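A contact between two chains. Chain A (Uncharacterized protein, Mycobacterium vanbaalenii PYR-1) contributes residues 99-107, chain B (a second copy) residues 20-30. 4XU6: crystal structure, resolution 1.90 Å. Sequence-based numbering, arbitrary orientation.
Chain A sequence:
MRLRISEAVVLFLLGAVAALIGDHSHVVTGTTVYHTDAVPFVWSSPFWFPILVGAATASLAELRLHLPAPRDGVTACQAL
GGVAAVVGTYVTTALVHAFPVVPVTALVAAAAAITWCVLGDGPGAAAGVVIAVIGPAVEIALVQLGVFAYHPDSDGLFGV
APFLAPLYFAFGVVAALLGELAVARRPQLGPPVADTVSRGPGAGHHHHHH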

# COMPACT_ATOMS: atom_id res chain seq x y z
N PHE A 99 -1.06 -15.42 9.16
CA PHE A 99 0.10 -15.76 8.33
C PHE A 99 1.38 -15.81 9.17
O PHE A 99 1.37 -15.33 10.30
CB PHE A 99 0.24 -14.75 7.18
CG PHE A 99 -0.73 -14.97 6.05
CD1 PHE A 99 -0.43 -15.86 5.03
CD2 PHE A 99 -1.94 -14.28 6.01
CE1 PHE A 99 -1.31 -16.07 3.98
CE2 PHE A 99 -2.83 -14.48 4.97
CZ PHE A 99 -2.52 -15.38 3.95
N PRO A 100 2.47 -16.38 8.62
CA PRO A 100 3.70 -16.50 9.41
C PRO A 100 4.24 -15.16 9.92
O PRO A 100 4.13 -14.14 9.23
CB PRO A 100 4.69 -17.15 8.44
CG PRO A 100 3.80 -18.00 7.54
CD PRO A 100 2.57 -17.13 7.35
N VAL A 101 4.83 -15.17 11.11
CA VAL A 101 5.18 -13.95 11.83
C VAL A 101 6.14 -13.02 11.07
O VAL A 101 5.99 -11.80 11.12
CB VAL A 101 5.73 -14.26 13.26
CG1 VAL A 101 7.05 -15.05 13.18
CG2 VAL A 101 5.91 -12.98 14.07
N VAL A 102 7.11 -13.59 10.35
CA VAL A 102 8.10 -12.75 9.68
C VAL A 102 7.51 -11.91 8.54
O VAL A 102 7.67 -10.70 8.56
CB VAL A 102 9.36 -13.51 9.22
CG1 VAL A 102 10.27 -12.59 8.38
CG2 VAL A 102 10.13 -14.05 10.43
N PRO A 103 6.84 -12.54 7.55
CA PRO A 103 6.29 -11.65 6.52
C PRO A 103 5.24 -10.68 7.06
O PRO A 103 5.21 -9.53 6.59
CB PRO A 103 5.66 -12.62 5.51
CG PRO A 103 5.54 -13.95 6.23
CD PRO A 103 6.67 -13.96 7.21
N VAL A 104 4.40 -11.10 8.00
CA VAL A 104 3.40 -10.18 8.59
C VAL A 104 4.07 -8.98 9.26
O VAL A 104 3.71 -7.83 9.02
CB VAL A 104 2.49 -10.91 9.61
CG1 VAL A 104 1.66 -9.92 10.40
CG2 VAL A 104 1.60 -11.93 8.90
N THR A 105 5.06 -9.25 10.11
CA THR A 105 5.74 -8.18 10.82
C THR A 105 6.53 -7.28 9.86
O THR A 105 6.57 -6.05 10.04
CB THR A 105 6.66 -8.75 11.92
OG1 THR A 105 5.93 -9.73 12.67
CG2 THR A 105 7.13 -7.64 12.84
N ALA A 106 7.16 -7.88 8.85
CA ALA A 106 7.91 -7.09 7.87
C ALA A 106 6.99 -6.16 7.08
O ALA A 106 7.35 -5.02 6.77
CB ALA A 106 8.67 -8.01 6.92
N LEU A 107 5.79 -6.64 6.77
CA LEU A 107 4.84 -5.83 6.00
C LEU A 107 4.45 -4.58 6.79
O LEU A 107 4.45 -3.47 6.26
CB LEU A 107 3.60 -6.64 5.61
CG LEU A 107 2.50 -5.86 4.89
CD1 LEU A 107 3.02 -5.28 3.58
CD2 LEU A 107 1.27 -6.75 4.64
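Chain B, residues 20-30: LIGDHSHVVTG

The contact is a largely apolar packing of two helices from two copies of the same protein, without a direct hydrogen bond between them but with one bridging water. Chain B is helical from Leu B20 to near its end, where Gly B30 leaves the helix with positive phi (82°) in a Schellman motif. It runs against the first turns of the chain A helix, which starts at Val A101 with Pro A100 as N-cap. The N-to-C directions make an angle of 134°, so the helices run in roughly opposing senses but cross obliquely; their axes approach to 9.0 Å, and 351 Å² is buried in total.

The register follows from this direction. The start of the chain A helix meets the end of the chain B helix: the CA atoms of Pro A100 and Val B28 are 7.0 Å apart, and Pro A100 CB lies 3.6 Å from Val B28 CG1, while its CG is 4.0 Å from Thr B29 CG2. One turn on, the backbones draw closer, with 5.3 Å between the CA atoms of Pro A103 and Ser B25. The small side chain of Ser B25, in the m rotamer, turns its hydroxyl back to its own helix, Ser B25 OG donating to Ile B21 O at 2.9 Å, and Pro A103 CB rests 3.4 Å from that same OG. Further along, Ile B21 CG2 is 4.1 Å from both Val A102 CG1 and Ala A106 CB, and so packs against two residues one turn apart.

Val A102 also meets His B24: Val A102 CB lies 3.5 Å from His B24 CD2, at the ring edge. Beside this contact, water 1 accepts a hydrogen bond from Val A102 N (3.1 Å) and is hydrogen-bonded to His B24 NE2 (3.0 Å), linking the first turn of one helix to the imidazole of the other.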

# COMPACT_ATOMS: atom_id res chain seq x y z
N LEU B 20 17.15 -12.23 2.44
CA LEU B 20 16.93 -13.29 3.42
C LEU B 20 15.53 -13.19 4.04
O LEU B 20 14.87 -14.19 4.29
CB LEU B 20 17.99 -13.25 4.53
CG LEU B 20 19.39 -13.70 4.11
CD1 LEU B 20 20.41 -13.42 5.21
CD2 LEU B 20 19.38 -15.18 3.73
N ILE B 21 15.08 -11.96 4.28
CA ILE B 21 13.74 -11.76 4.85
C ILE B 21 12.67 -12.18 3.85
O ILE B 21 11.73 -12.90 4.19
CB ILE B 21 13.53 -10.29 5.28
CG1 ILE B 21 14.43 -9.94 6.46
CG2 ILE B 21 12.05 -10.04 5.65
CD1 ILE B 21 14.57 -8.42 6.70
N GLY B 22 12.82 -11.72 2.61
CA GLY B 22 11.86 -12.06 1.57
C GLY B 22 11.88 -13.55 1.24
O GLY B 22 10.84 -14.17 1.05
N ASP B 23 13.07 -14.13 1.17
CA ASP B 23 13.16 -15.55 0.84
C ASP B 23 12.65 -16.43 1.98
O ASP B 23 11.97 -17.42 1.74
CB ASP B 23 14.59 -15.93 0.47
CG ASP B 23 14.67 -17.21 -0.36
OD1 ASP B 23 13.81 -17.41 -1.26
OD2 ASP B 23 15.60 -18.00 -0.12
N HIS B 24 12.94 -16.06 3.23
CA HIS B 24 12.33 -16.78 4.34
C HIS B 24 10.80 -16.73 4.23
O HIS B 24 10.12 -17.73 4.45
CB HIS B 24 12.74 -16.20 5.69
CG HIS B 24 11.88 -16.71 6.81
ND1 HIS B 24 12.02 -17.98 7.33
CD2 HIS B 24 10.84 -16.15 7.47
CE1 HIS B 24 11.12 -18.17 8.28
NE2 HIS B 24 10.38 -17.07 8.38
N SER B 25 10.27 -15.56 3.89
CA SER B 25 8.82 -15.40 3.73
C SER B 25 8.26 -16.34 2.66
O SER B 25 7.23 -16.99 2.87
CB SER B 25 8.47 -13.94 3.42
OG SER B 25 8.83 -13.10 4.50
N HIS B 26 8.93 -16.42 1.51
CA HIS B 26 8.52 -17.36 0.46
C HIS B 26 8.57 -18.82 0.92
O HIS B 26 7.66 -19.60 0.65
CB HIS B 26 9.37 -17.18 -0.80
CG HIS B 26 8.89 -16.07 -1.69
ND1 HIS B 26 9.58 -15.65 -2.81
CD2 HIS B 26 7.78 -15.31 -1.63
CE1 HIS B 26 8.92 -14.67 -3.39
NE2 HIS B 26 7.82 -14.44 -2.70
N VAL B 27 9.65 -19.19 1.61
CA VAL B 27 9.80 -20.58 2.05
C VAL B 27 8.74 -20.97 3.09
O VAL B 27 8.07 -22.00 2.95
CB VAL B 27 11.22 -20.87 2.57
CG1 VAL B 27 11.28 -22.25 3.27
CG2 VAL B 27 12.23 -20.82 1.41
N VAL B 28 8.56 -20.12 4.10
CA VAL B 28 7.66 -20.44 5.21
C VAL B 28 6.19 -20.44 4.78
O VAL B 28 5.36 -21.11 5.39
CB VAL B 28 7.88 -19.52 6.44
CG1 VAL B 28 7.31 -18.11 6.18
CG2 VAL B 28 7.24 -20.13 7.68
N THR B 29 5.85 -19.71 3.72
CA THR B 29 4.48 -19.71 3.23
C THR B 29 4.28 -20.77 2.16
O THR B 29 3.15 -20.99 1.71
CB THR B 29 4.08 -18.36 2.60
OG1 THR B 29 5.00 -18.04 1.56
CG2 THR B 29 4.07 -17.25 3.64
N GLY B 30 5.36 -21.41 1.72
CA GLY B 30 5.26 -22.42 0.67
C GLY B 30 5.20 -21.85 -0.74
O GLY B 30 4.83 -22.55 -1.69
O HOH W 1 7.86 -16.58 9.89